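Local coordinates for ricin B lectin (PDB 3VSF), which is an exo-beta-1,3-galactanase, a family 43 glycoside hydrolase that probably cleaves galactan chains and also carries a ricin-type galactose-binding module, at residues A[40-45]-A[93-98]; A[57-62]-A[321-326]; A[67-72]-A[88-93]; A[293-298]-A[346-351]. All coordinates share one frame; numbering follows the deposited sequence.

Overall arrangement
From the N terminus, strand 41-43 reaches forward to the loop 93-98, so contact 1 closes the loop that opens first. Residues 57-62 wait much longer for their partner: contact 2 joins them to strand 322-330, and its loop crosses that of contact 1. Contact 3, the hairpin of 67-72 with 88-93, nests inside both and shares Asp93 with contact 1. Contact 4 begins after contacts 1 and 3 have closed and crosses contact 2. Together they tie the first blade of the five-bladed propeller (strands 61-66 to 98-105) to the last (288-296 to 336-337), and both to the small sheet formed by 41-43, 343-347 and 352-355.

Contact 1 of 4, residues A[40-45]-A[93-98]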
loop_
_atom_site.group_PDB
_atom_site.type_symbol
_atom_site.label_atom_id
_atom_site.label_comp_id
_atom_site.label_asym_id
_atom_site.label_seq_id
_atom_site.Cartn_x
_atom_site.Cartn_y
_atom_site.Cartn_z
ATOM N N GLY A 40 -14.853 8.655 8.691
ATOM C CA GLY A 40 -14.049 8.438 7.503
ATOM C C GLY A 40 -13.153 7.223 7.637
ATOM O O GLY A 40 -11.927 7.338 7.620
ATOM N N VAL A 41 -13.770 6.052 7.768
ATOM C CA VAL A 41 -13.029 4.813 7.975
ATOM C C VAL A 41 -13.254 3.816 6.840
ATOM O O VAL A 41 -14.384 3.601 6.403
ATOM C CB VAL A 41 -13.405 4.154 9.316
ATOM C CG1 VAL A 41 -12.703 2.814 9.468
ATOM C CG2 VAL A 41 -13.060 5.081 10.473
ATOM N N ILE A 42 -12.165 3.211 6.373
ATOM C CA ILE A 42 -12.219 2.244 5.285
ATOM C C ILE A 42 -11.890 0.842 5.785
ATOM O O ILE A 42 -11.016 0.668 6.632
ATOM C CB ILE A 42 -11.227 2.608 4.167
ATOM C CG1 ILE A 42 -11.415 4.063 3.735
ATOM C CG2 ILE A 42 -11.389 1.670 2.987
ATOM C CD1 ILE A 42 -10.444 4.507 2.665
ATOM N N VAL A 43 -12.589 -0.154 5.252
ATOM C CA VAL A 43 -12.342 -1.543 5.620
ATOM C C VAL A 43 -11.673 -2.296 4.474
ATOM O O VAL A 43 -12.302 -2.574 3.457
ATOM C CB VAL A 43 -13.647 -2.266 6.000
ATOM C CG1 VAL A 43 -13.351 -3.686 6.458
ATOM C CG2 VAL A 43 -14.382 -1.494 7.082
ATOM N N ASN A 44 -10.396 -2.620 4.645
ATOM C CA ASN A 44 -9.642 -3.328 3.615
ATOM C C ASN A 44 -10.124 -4.759 3.414
ATOM O O ASN A 44 -10.813 -5.320 4.266
ATOM C CB ASN A 44 -8.147 -3.314 3.936
ATOM C CG ASN A 44 -7.545 -1.926 3.847
ATOM O OD1 ASN A 44 -7.949 -1.115 3.015
ATOM N ND2 ASN A 44 -6.574 -1.646 4.708
ATOM N N GLY A 45 -9.758 -5.344 2.278
ATOM C CA GLY A 45 -10.172 -6.696 1.947
ATOM C C GLY A 45 -11.639 -6.765 1.574
ATOM O O GLY A 45 -12.254 -7.831 1.629
ATOM N N ASP A 93 -13.621 13.604 0.461
ATOM C CA ASP A 93 -13.219 13.022 1.737
ATOM C C ASP A 93 -12.392 11.752 1.549
ATOM O O ASP A 93 -11.788 11.252 2.498
ATOM C CB ASP A 93 -14.449 12.724 2.595
ATOM C CG ASP A 93 -15.235 11.531 2.091
ATOM O OD1 ASP A 93 -15.170 10.463 2.733
ATOM O OD2 ASP A 93 -15.914 11.656 1.050
ATOM N N LEU A 94 -12.380 11.234 0.324
ATOM C CA LEU A 94 -11.598 10.046 -0.021
ATOM C C LEU A 94 -12.180 8.742 0.524
ATOM O O LEU A 94 -11.554 7.687 0.418
ATOM C CB LEU A 94 -10.139 10.201 0.422
ATOM C CG LEU A 94 -9.232 11.028 -0.491
ATOM C CD1 LEU A 94 -7.876 11.261 0.158
ATOM C CD2 LEU A 94 -9.072 10.340 -1.840
ATOM N N VAL A 95 -13.376 8.812 1.101
ATOM C CA VAL A 95 -14.039 7.620 1.621
ATOM C C VAL A 95 -15.404 7.415 0.970
ATOM O O VAL A 95 -15.775 6.293 0.626
ATOM C CB VAL A 95 -14.192 7.671 3.155
ATOM C CG1 VAL A 95 -14.966 6.459 3.656
ATOM C CG2 VAL A 95 -12.828 7.753 3.822
ATOM N N ASN A 96 -16.149 8.505 0.803
ATOM C CA ASN A 96 -17.442 8.456 0.128
ATOM C C ASN A 96 -17.313 8.821 -1.346
ATOM O O ASN A 96 -17.047 9.974 -1.688
ATOM C CB ASN A 96 -18.448 9.381 0.813
ATOM C CG ASN A 96 -18.724 8.982 2.248
ATOM O OD1 ASN A 96 -19.526 8.085 2.513
ATOM N ND2 ASN A 96 -18.062 9.649 3.186
ATOM N N TRP A 97 -17.513 7.837 -2.216
ATOM C CA TRP A 97 -17.284 8.025 -3.644
ATOM C C TRP A 97 -18.573 8.148 -4.449
ATOM O O TRP A 97 -19.545 7.435 -4.205
ATOM C CB TRP A 97 -16.416 6.893 -4.193
ATOM C CG TRP A 97 -15.035 6.909 -3.630
ATOM C CD1 TRP A 97 -14.569 6.178 -2.576
ATOM C CD2 TRP A 97 -13.942 7.716 -4.075
ATOM N NE1 TRP A 97 -13.247 6.474 -2.345
ATOM C CE2 TRP A 97 -12.839 7.415 -3.253
ATOM C CE3 TRP A 97 -13.786 8.658 -5.096
ATOM C CZ2 TRP A 97 -11.598 8.025 -3.419
ATOM C CZ3 TRP A 97 -12.555 9.263 -5.258
ATOM C CH2 TRP A 97 -11.478 8.945 -4.422
ATOM N N GLU A 98 -18.566 9.061 -5.415
ATOM C CA GLU A 98 -19.723 9.294 -6.268
ATOM C C GLU A 98 -19.466 8.799 -7.689
ATOM O O GLU A 98 -18.417 9.071 -8.273
ATOM C CB GLU A 98 -20.082 10.781 -6.284
ATOM C CG GLU A 98 -21.199 11.147 -7.247
ATOM C CD GLU A 98 -21.525 12.628 -7.220
ATOM O OE1 GLU A 98 -21.113 13.310 -6.258
ATOM O OE2 GLU A 98 -22.191 13.110 -8.161
#
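Over one face of the flat peptide group between Gly40 and Val41 sits a methyl of Val95: its CG2 is 3.9 Å from Gly40 C, almost straight above the carbonyl bond. The other methyl, Val95 CG1, rests against the next peptide, 4.0 Å from Val41 O. Val95 can serve both because CG1 is turned anti to its own backbone N (chi1 176°), which splits the two methyls between successive carbonyls. Ile42 adds the apolar side of the contact. Its CG1 passes 4.0 Å from Val95 CG2, the two side chains running antiparallel alongside one another, and its CD1 reaches on to 4.0 Å from Leu94 O. No hydrogen bond bridges the segments. Within the loop, Asp93 OD1 accepts from Asn96 N, three residues on, at 2.9 Å on the syn side in an Asx motif, with a weak bond from Val95 N besides; Ser91 OG adds bonds to Leu94 N and Asn96 O. Residues 93-98 link the third strand of the first propeller blade, 83-91, to its outermost strand, 98-105, while strand 41-43 is an outermost strand of a three-stranded sheet beside 343-347, and Ile42 continues from Val95 onto Trp325 and Ile346.

Contact 2 of 4, residues A[57-62]-A[321-326]; sequences HAHGGG and SQYVWL
Tyr323 OH is held between two backbone groups on the approach to strand 61-66: it accepts from Ala58 N at 2.7 Å, with an N-H...O angle of 159°, and it is also hydrogen-bonded to Ile56 O, just before the segment. His59 ND1 lies 2.9 Å from the same Tyr323 OH, which sits at the edge of the imidazole and near its plane. The tyrosine and histidine side chains lie roughly perpendicular, their ring planes inclined at 49° in an oblique meeting that is neither stacked nor edge-to-face. With chi1 at -49°, Tyr323 CG lies beside its backbone N, and the ring extends toward Ala58. Over one face of the His59 ring stands Ser321 CB, 4.0 Å from its centroid and nearly on the ring normal, a CH-pi contact. The serine's OG has other work, bonding to Val318 O and Ala311 N. Gly61 follows through a type II turn from Ala58, where the chain turns its corner into strand 61-66. The contact therefore joins the entry to the first propeller blade to strand 322-330 of the last one, and its buried phenol hydroxyl satisfies an amide and a carbonyl at once, linking two sections far apart in sequence by a directional bond.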
loop_
_atom_site.group_PDB
_atom_site.type_symbol
_atom_site.label_atom_id
_atom_site.label_comp_id
_atom_site.label_asym_id
_atom_site.label_seq_id
_atom_site.Cartn_x
_atom_site.Cartn_y
_atom_site.Cartn_z
ATOM N N HIS A 57 -16.360 -0.343 -9.004
ATOM C CA HIS A 57 -15.605 -1.199 -9.915
ATOM C C HIS A 57 -14.518 -0.424 -10.653
ATOM O O HIS A 57 -14.700 -0.018 -11.800
ATOM C CB HIS A 57 -16.539 -1.891 -10.913
ATOM C CG HIS A 57 -17.547 -0.977 -11.537
ATOM N ND1 HIS A 57 -17.424 -0.496 -12.823
ATOM C CD2 HIS A 57 -18.700 -0.456 -11.051
ATOM C CE1 HIS A 57 -18.455 0.280 -13.102
ATOM N NE2 HIS A 57 -19.244 0.323 -12.044
ATOM N N ALA A 58 -13.386 -0.222 -9.986
ATOM C CA ALA A 58 -12.257 0.492 -10.576
ATOM C C ALA A 58 -10.956 -0.273 -10.354
ATOM O O ALA A 58 -10.019 0.236 -9.739
ATOM C CB ALA A 58 -12.158 1.897 -10.001
ATOM N N HIS A 59 -10.907 -1.497 -10.867
ATOM C CA HIS A 59 -9.762 -2.374 -10.668
ATOM C C HIS A 59 -8.528 -1.882 -11.417
ATOM O O HIS A 59 -8.640 -1.272 -12.482
ATOM C CB HIS A 59 -10.116 -3.797 -11.094
ATOM C CG HIS A 59 -11.399 -4.298 -10.507
ATOM N ND1 HIS A 59 -11.956 -3.756 -9.369
ATOM C CD2 HIS A 59 -12.240 -5.282 -10.905
ATOM C CE1 HIS A 59 -13.080 -4.388 -9.087
ATOM N NE2 HIS A 59 -13.276 -5.319 -10.004
ATOM N N GLY A 60 -7.353 -2.153 -10.855
ATOM C CA GLY A 60 -6.101 -1.695 -11.431
ATOM C C GLY A 60 -6.113 -0.197 -11.657
ATOM O O GLY A 60 -5.408 0.320 -12.521
ATOM N N GLY A 61 -6.916 0.503 -10.863
ATOM C CA GLY A 61 -7.145 1.919 -11.071
ATOM C C GLY A 61 -6.040 2.843 -10.599
ATOM O O GLY A 61 -4.941 2.407 -10.256
ATOM N N GLY A 62 -6.346 4.137 -10.596
ATOM C CA GLY A 62 -5.427 5.161 -10.138
ATOM C C GLY A 62 -6.215 6.354 -9.638
ATOM O O GLY A 62 -7.444 6.303 -9.576
ATOM N N SER A 321 -13.072 -8.513 -7.516
ATOM C CA SER A 321 -11.833 -8.132 -6.846
ATOM C C SER A 321 -12.075 -7.045 -5.804
ATOM O O SER A 321 -12.848 -6.115 -6.031
ATOM C CB SER A 321 -10.794 -7.660 -7.864
ATOM O OG SER A 321 -10.422 -8.711 -8.736
ATOM N N GLN A 322 -11.405 -7.170 -4.662
ATOM C CA GLN A 322 -11.541 -6.205 -3.578
ATOM C C GLN A 322 -10.361 -5.237 -3.560
ATOM O O GLN A 322 -9.373 -5.440 -4.266
ATOM C CB GLN A 322 -11.668 -6.931 -2.239
ATOM C CG GLN A 322 -12.935 -7.768 -2.120
ATOM C CD GLN A 322 -12.767 -8.971 -1.211
ATOM O OE1 GLN A 322 -11.651 -9.425 -0.962
ATOM N NE2 GLN A 322 -13.881 -9.496 -0.713
ATOM N N TYR A 323 -10.467 -4.183 -2.755
ATOM C CA TYR A 323 -9.426 -3.161 -2.707
ATOM C C TYR A 323 -8.724 -3.118 -1.353
ATOM O O TYR A 323 -9.309 -3.460 -0.325
ATOM C CB TYR A 323 -10.009 -1.785 -3.039
ATOM C CG TYR A 323 -10.863 -1.774 -4.284
ATOM C CD1 TYR A 323 -10.284 -1.776 -5.547
ATOM C CD2 TYR A 323 -12.249 -1.760 -4.199
ATOM C CE1 TYR A 323 -11.062 -1.767 -6.690
ATOM C CE2 TYR A 323 -13.034 -1.751 -5.335
ATOM C CZ TYR A 323 -12.436 -1.754 -6.577
ATOM O OH TYR A 323 -13.216 -1.746 -7.709
ATOM N N VAL A 324 -7.465 -2.694 -1.366
ATOM C CA VAL A 324 -6.680 -2.567 -0.147
ATOM C C VAL A 324 -5.950 -1.229 -0.120
ATOM O O VAL A 324 -5.000 -1.015 -0.872
ATOM C CB VAL A 324 -5.649 -3.705 -0.018
ATOM C CG1 VAL A 324 -4.689 -3.429 1.129
ATOM C CG2 VAL A 324 -6.351 -5.041 0.173
ATOM N N TRP A 325 -6.403 -0.327 0.745
ATOM C CA TRP A 325 -5.767 0.979 0.884
ATOM C C TRP A 325 -5.011 1.091 2.203
ATOM O O TRP A 325 -5.548 0.782 3.267
ATOM C CB TRP A 325 -6.800 2.103 0.769
ATOM C CG TRP A 325 -7.347 2.276 -0.615
ATOM C CD1 TRP A 325 -7.133 1.461 -1.689
ATOM C CD2 TRP A 325 -8.193 3.335 -1.076
ATOM N NE1 TRP A 325 -7.798 1.945 -2.789
ATOM C CE2 TRP A 325 -8.456 3.095 -2.440
ATOM C CE3 TRP A 325 -8.756 4.462 -0.468
ATOM C CZ2 TRP A 325 -9.256 3.940 -3.206
ATOM C CZ3 TRP A 325 -9.551 5.299 -1.230
ATOM C CH2 TRP A 325 -9.793 5.034 -2.584
ATOM N N LEU A 326 -3.762 1.533 2.121
ATOM C CA LEU A 326 -2.914 1.671 3.295
ATOM C C LEU A 326 -2.073 2.934 3.181
ATOM O O LEU A 326 -1.822 3.418 2.079
ATOM C CB LEU A 326 -1.999 0.454 3.435
ATOM C CG LEU A 326 -2.675 -0.917 3.490
ATOM C CD1 LEU A 326 -1.645 -2.022 3.358
ATOM C CD2 LEU A 326 -3.475 -1.076 4.773
#

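Contact 3 of 4, residues A[67-72]-A[88-93]; sequences GDYYYW and CYRSKD
Arg90 and Lys92 enclose the Tyr69 ring through contrasting torsions: the arginine starts with CG anti to the backbone N and bends back at chi3 (57°), whereas the lysine is stretched out beyond CG. Arg90 CD lies over one face, 3.8 Å from the Tyr69 ring centroid, and Lys92 CE over the opposite face, 3.7 Å from the same centroid, both as CH-pi contacts. The guanidinium goes past the middle of the ring, its CZ 4.4 Å from the Tyr69 centroid in an off-centre cation-pi contact, with the two planes 45° apart. Its NH2 turns outward to a salt bridge with Glu98, which probably helps to hold the group in place. These residues decorate the beta hairpin of strands 69-77 and 83-91, the middle pair of the four antiparallel strands in the first propeller blade. Tyr70 with Ser91 and Trp72 with Tyr89 are hydrogen-bonded pairs, their shared face packing toward Met63 and Trp97; Trp72 N meets Tyr89 O at 2.7 Å. Between them comes the non-hydrogen-bonded pair Tyr71 and Arg90, on the other face, where the side chains run alongside each other, Tyr71 CE2 3.7 Å from Arg90 CD. Cys88 SG approaches Tyr71 CD2 at 4.1 Å, oblique to the ring. Ser91 OG bonds to Asn96 O and Leu94 N of the following loop.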
loop_
_atom_site.group_PDB
_atom_site.type_symbol
_atom_site.label_atom_id
_atom_site.label_comp_id
_atom_site.label_asym_id
_atom_site.label_seq_id
_atom_site.Cartn_x
_atom_site.Cartn_y
_atom_site.Cartn_z
ATOM N N GLY A 67 -8.295 20.457 -8.439
ATOM C CA GLY A 67 -9.262 21.376 -7.870
ATOM C C GLY A 67 -9.631 21.011 -6.446
ATOM O O GLY A 67 -8.787 21.040 -5.550
ATOM N N ASP A 68 -10.895 20.662 -6.238
ATOM C CA ASP A 68 -11.390 20.345 -4.904
ATOM C C ASP A 68 -11.760 18.871 -4.775
ATOM O O ASP A 68 -12.294 18.448 -3.750
ATOM C CB ASP A 68 -12.606 21.210 -4.567
ATOM C CG ASP A 68 -12.335 22.693 -4.744
ATOM O OD1 ASP A 68 -11.166 23.108 -4.596
ATOM O OD2 ASP A 68 -13.293 23.442 -5.029
ATOM N N TYR A 69 -11.473 18.090 -5.811
ATOM C CA TYR A 69 -11.887 16.691 -5.836
ATOM C C TYR A 69 -10.749 15.714 -6.114
ATOM O O TYR A 69 -9.799 16.028 -6.832
ATOM C CB TYR A 69 -12.997 16.485 -6.872
ATOM C CG TYR A 69 -14.272 17.237 -6.572
ATOM C CD1 TYR A 69 -15.264 16.670 -5.782
ATOM C CD2 TYR A 69 -14.488 18.510 -7.083
ATOM C CE1 TYR A 69 -16.435 17.351 -5.508
ATOM C CE2 TYR A 69 -15.657 19.199 -6.814
ATOM C CZ TYR A 69 -16.626 18.615 -6.025
ATOM O OH TYR A 69 -17.790 19.296 -5.753
ATOM N N TYR A 70 -10.859 14.525 -5.532
ATOM C CA TYR A 70 -9.977 13.415 -5.860
ATOM C C TYR A 70 -10.716 12.480 -6.809
ATOM O O TYR A 70 -11.801 11.994 -6.490
ATOM C CB TYR A 70 -9.564 12.653 -4.599
ATOM C CG TYR A 70 -8.597 13.401 -3.706
ATOM C CD1 TYR A 70 -7.226 13.275 -3.879
ATOM C CD2 TYR A 70 -9.056 14.225 -2.689
ATOM C CE1 TYR A 70 -6.337 13.953 -3.066
ATOM C CE2 TYR A 70 -8.175 14.910 -1.870
ATOM C CZ TYR A 70 -6.817 14.769 -2.063
ATOM O OH TYR A 70 -5.935 15.448 -1.251
ATOM N N TYR A 71 -10.133 12.236 -7.977
ATOM C CA TYR A 71 -10.772 11.393 -8.980
ATOM C C TYR A 71 -10.157 9.998 -9.031
ATOM O O TYR A 71 -8.942 9.846 -9.147
ATOM C CB TYR A 71 -10.716 12.056 -10.357
ATOM C CG TYR A 71 -11.535 13.325 -10.449
ATOM C CD1 TYR A 71 -10.956 14.565 -10.215
ATOM C CD2 TYR A 71 -12.886 13.283 -10.765
ATOM C CE1 TYR A 71 -11.701 15.728 -10.294
ATOM C CE2 TYR A 71 -13.638 14.439 -10.848
ATOM C CZ TYR A 71 -13.041 15.660 -10.612
ATOM O OH TYR A 71 -13.785 16.814 -10.692
ATOM N N TRP A 72 -11.012 8.985 -8.944
ATOM C CA TRP A 72 -10.570 7.596 -8.953
ATOM C C TRP A 72 -10.991 6.903 -10.246
ATOM O O TRP A 72 -12.178 6.680 -10.485
ATOM C CB TRP A 72 -11.144 6.855 -7.743
ATOM C CG TRP A 72 -10.729 5.415 -7.646
ATOM C CD1 TRP A 72 -9.807 4.770 -8.418
ATOM C CD2 TRP A 72 -11.229 4.440 -6.722
ATOM N NE1 TRP A 72 -9.702 3.456 -8.033
ATOM C CE2 TRP A 72 -10.565 3.228 -6.993
ATOM C CE3 TRP A 72 -12.174 4.475 -5.693
ATOM C CZ2 TRP A 72 -10.814 2.063 -6.271
ATOM C CZ3 TRP A 72 -12.420 3.317 -4.977
ATOM C CH2 TRP A 72 -11.744 2.128 -5.270
ATOM N N CYS A 88 -15.183 6.120 -13.392
ATOM C CA CYS A 88 -14.605 7.285 -12.736
ATOM C C CYS A 88 -15.429 7.683 -11.519
ATOM O O CYS A 88 -16.624 7.960 -11.629
ATOM C CB CYS A 88 -14.510 8.460 -13.708
ATOM S SG CYS A 88 -13.976 10.007 -12.944
ATOM N N TYR A 89 -14.785 7.709 -10.357
ATOM C CA TYR A 89 -15.457 8.087 -9.121
ATOM C C TYR A 89 -14.849 9.358 -8.537
ATOM O O TYR A 89 -13.637 9.560 -8.591
ATOM C CB TYR A 89 -15.395 6.943 -8.108
ATOM C CG TYR A 89 -16.110 5.690 -8.564
ATOM C CD1 TYR A 89 -15.478 4.767 -9.386
ATOM C CD2 TYR A 89 -17.415 5.430 -8.170
ATOM C CE1 TYR A 89 -16.127 3.621 -9.805
ATOM C CE2 TYR A 89 -18.072 4.286 -8.582
ATOM C CZ TYR A 89 -17.423 3.385 -9.399
ATOM O OH TYR A 89 -18.073 2.245 -9.813
ATOM N N ARG A 90 -15.702 10.210 -7.979
ATOM C CA ARG A 90 -15.277 11.508 -7.470
ATOM C C ARG A 90 -15.552 11.631 -5.974
ATOM O O ARG A 90 -16.552 11.116 -5.477
ATOM C CB ARG A 90 -15.995 12.622 -8.234
ATOM C CG ARG A 90 -15.697 14.026 -7.743
ATOM C CD ARG A 90 -16.501 15.051 -8.526
ATOM N NE ARG A 90 -17.937 14.787 -8.451
ATOM C CZ ARG A 90 -18.846 15.685 -8.085
ATOM N NH1 ARG A 90 -18.474 16.915 -7.762
ATOM N NH2 ARG A 90 -20.129 15.352 -8.045
ATOM N N SER A 91 -14.661 12.315 -5.260
ATOM C CA SER A 91 -14.817 12.494 -3.820
ATOM C C SER A 91 -13.910 13.586 -3.260
ATOM O O SER A 91 -12.882 13.917 -3.849
ATOM C CB SER A 91 -14.552 11.177 -3.088
ATOM O OG SER A 91 -14.664 11.343 -1.685
ATOM N N LYS A 92 -14.302 14.138 -2.115
ATOM C CA LYS A 92 -13.496 15.132 -1.417
ATOM C C LYS A 92 -12.903 14.549 -0.138
ATOM O O LYS A 92 -11.822 14.948 0.297
ATOM C CB LYS A 92 -14.335 16.364 -1.073
ATOM C CG LYS A 92 -14.720 17.224 -2.263
ATOM C CD LYS A 92 -15.500 18.450 -1.812
ATOM C CE LYS A 92 -15.745 19.410 -2.964
ATOM N NZ LYS A 92 -16.548 20.592 -2.545
ATOM N N ASP A 93 -13.621 13.604 0.461
ATOM C CA ASP A 93 -13.219 13.022 1.737
ATOM C C ASP A 93 -12.392 11.752 1.549
ATOM O O ASP A 93 -11.788 11.252 2.498
ATOM C CB ASP A 93 -14.449 12.724 2.595
ATOM C CG ASP A 93 -15.235 11.531 2.091
ATOM O OD1 ASP A 93 -15.170 10.463 2.733
ATOM O OD2 ASP A 93 -15.914 11.656 1.050
#

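Contact 4 of 4, residues A[293-298]-A[346-351]; sequences IPVQGS and IDASSG
Two glycines bring the backbones together, Gly297 CA standing 3.7 Å from Gly351 CA as the extended end of strand 288-296 runs against the turn after strand 343-347. Ser298 N donates to Ser349 O at 3.0 Å, arriving in the carbonyl plane on a lone pair, and Gly297 CA offers a weaker C-H...O contact to Ser350 O. Beside the glycines, Val295 directs CG1 to the turn, 4.5 Å from Ala348 CB, and Leu94 of the first blade packs against both. At the more open end, Ser298 OG lies near Ser350 CA, while Ser350 OG is folded back over its own backbone (chi1 61°) and comes within 2.7 Å of Asp347 OD2, with Asp347 O also in range, so its hydroxyl probably serves its own turn. Inside the turn, Gly351 N bonds to Asp347 O at 2.9 Å. Residues 348-350 have helical backbone angles and Gly351 the left-handed ones, phi 78°, which reverse the chain into strand 352-355. This is the well-known four-residue connection of a beta hairpin, a single helical turn ended by a left-handed glycine, here lying against the end of the first strand of the last propeller blade.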
loop_
_atom_site.group_PDB
_atom_site.type_symbol
_atom_site.label_atom_id
_atom_site.label_comp_id
_atom_site.label_asym_id
_atom_site.label_seq_id
_atom_site.Cartn_x
_atom_site.Cartn_y
_atom_site.Cartn_z
ATOM N N ILE A 293 -0.693 8.051 -4.445
ATOM C CA ILE A 293 -0.826 9.505 -4.529
ATOM C C ILE A 293 -0.606 10.204 -3.193
ATOM O O ILE A 293 -0.985 9.688 -2.141
ATOM C CB ILE A 293 -2.205 9.935 -5.078
ATOM C CG1 ILE A 293 -3.241 8.828 -4.869
ATOM C CG2 ILE A 293 -2.100 10.324 -6.545
ATOM C CD1 ILE A 293 -3.603 8.598 -3.419
ATOM N N PRO A 294 0.016 11.389 -3.235
ATOM C CA PRO A 294 0.194 12.229 -2.048
ATOM C C PRO A 294 -1.119 12.895 -1.654
ATOM O O PRO A 294 -1.734 13.570 -2.479
ATOM C CB PRO A 294 1.193 13.296 -2.516
ATOM C CG PRO A 294 1.787 12.765 -3.787
ATOM C CD PRO A 294 0.711 11.942 -4.408
ATOM N N VAL A 295 -1.543 12.699 -0.411
ATOM C CA VAL A 295 -2.737 13.360 0.101
ATOM C C VAL A 295 -2.336 14.545 0.976
ATOM O O VAL A 295 -1.871 14.370 2.102
ATOM C CB VAL A 295 -3.618 12.395 0.914
ATOM C CG1 VAL A 295 -4.854 13.114 1.428
ATOM C CG2 VAL A 295 -4.008 11.196 0.065
ATOM N N GLN A 296 -2.518 15.749 0.447
ATOM C CA GLN A 296 -2.072 16.961 1.124
ATOM C C GLN A 296 -3.208 17.635 1.891
ATOM O O GLN A 296 -4.339 17.709 1.409
ATOM C CB GLN A 296 -1.459 17.931 0.111
ATOM C CG GLN A 296 -0.824 19.168 0.718
ATOM C CD GLN A 296 0.096 19.878 -0.256
ATOM O OE1 GLN A 296 0.864 19.241 -0.977
ATOM N NE2 GLN A 296 0.019 21.204 -0.287
ATOM N N GLY A 297 -2.898 18.120 3.090
ATOM C CA GLY A 297 -3.885 18.774 3.929
ATOM C C GLY A 297 -3.292 19.876 4.787
ATOM O O GLY A 297 -2.196 20.366 4.515
ATOM N N SER A 298 -4.022 20.264 5.829
ATOM C CA SER A 298 -3.589 21.341 6.714
ATOM C C SER A 298 -2.426 20.918 7.610
ATOM O O SER A 298 -1.513 21.703 7.868
ATOM C CB SER A 298 -4.761 21.832 7.569
ATOM O OG SER A 298 -5.312 20.777 8.337
ATOM N N ILE A 346 -9.142 8.061 7.468
ATOM C CA ILE A 346 -8.610 9.086 6.578
ATOM C C ILE A 346 -9.302 10.432 6.774
ATOM O O ILE A 346 -10.529 10.513 6.805
ATOM C CB ILE A 346 -8.742 8.672 5.099
ATOM C CG1 ILE A 346 -8.005 7.358 4.842
ATOM C CG2 ILE A 346 -8.212 9.767 4.188
ATOM C CD1 ILE A 346 -8.021 6.923 3.393
ATOM N N ASP A 347 -8.502 11.485 6.910
ATOM C CA ASP A 347 -9.024 12.844 6.977
ATOM C C ASP A 347 -8.339 13.694 5.915
ATOM O O ASP A 347 -7.345 14.367 6.189
ATOM C CB ASP A 347 -8.802 13.444 8.368
ATOM C CG ASP A 347 -9.623 14.701 8.600
ATOM O OD1 ASP A 347 -10.799 14.732 8.180
ATOM O OD2 ASP A 347 -9.092 15.660 9.201
ATOM N N ALA A 348 -8.874 13.651 4.698
ATOM C CA ALA A 348 -8.268 14.327 3.555
ATOM C C ALA A 348 -8.026 15.812 3.810
ATOM O O ALA A 348 -7.061 16.387 3.306
ATOM C CB ALA A 348 -9.124 14.132 2.310
ATOM N N SER A 349 -8.907 16.426 4.593
ATOM C CA SER A 349 -8.794 17.845 4.908
ATOM C C SER A 349 -7.484 18.164 5.625
ATOM O O SER A 349 -6.772 19.094 5.249
ATOM C CB SER A 349 -9.985 18.298 5.755
ATOM O OG SER A 349 -10.083 17.537 6.947
ATOM N N SER A 350 -7.171 17.387 6.657
ATOM C CA SER A 350 -5.960 17.612 7.440
ATOM C C SER A 350 -4.734 16.989 6.776
ATOM O O SER A 350 -3.602 17.375 7.060
ATOM C CB SER A 350 -6.130 17.065 8.860
ATOM O OG SER A 350 -6.373 15.669 8.844
ATOM N N GLY A 351 -4.967 16.028 5.889
ATOM C CA GLY A 351 -3.884 15.322 5.231
ATOM C C GLY A 351 -3.276 14.273 6.139
ATOM O O GLY A 351 -2.055 14.171 6.258
#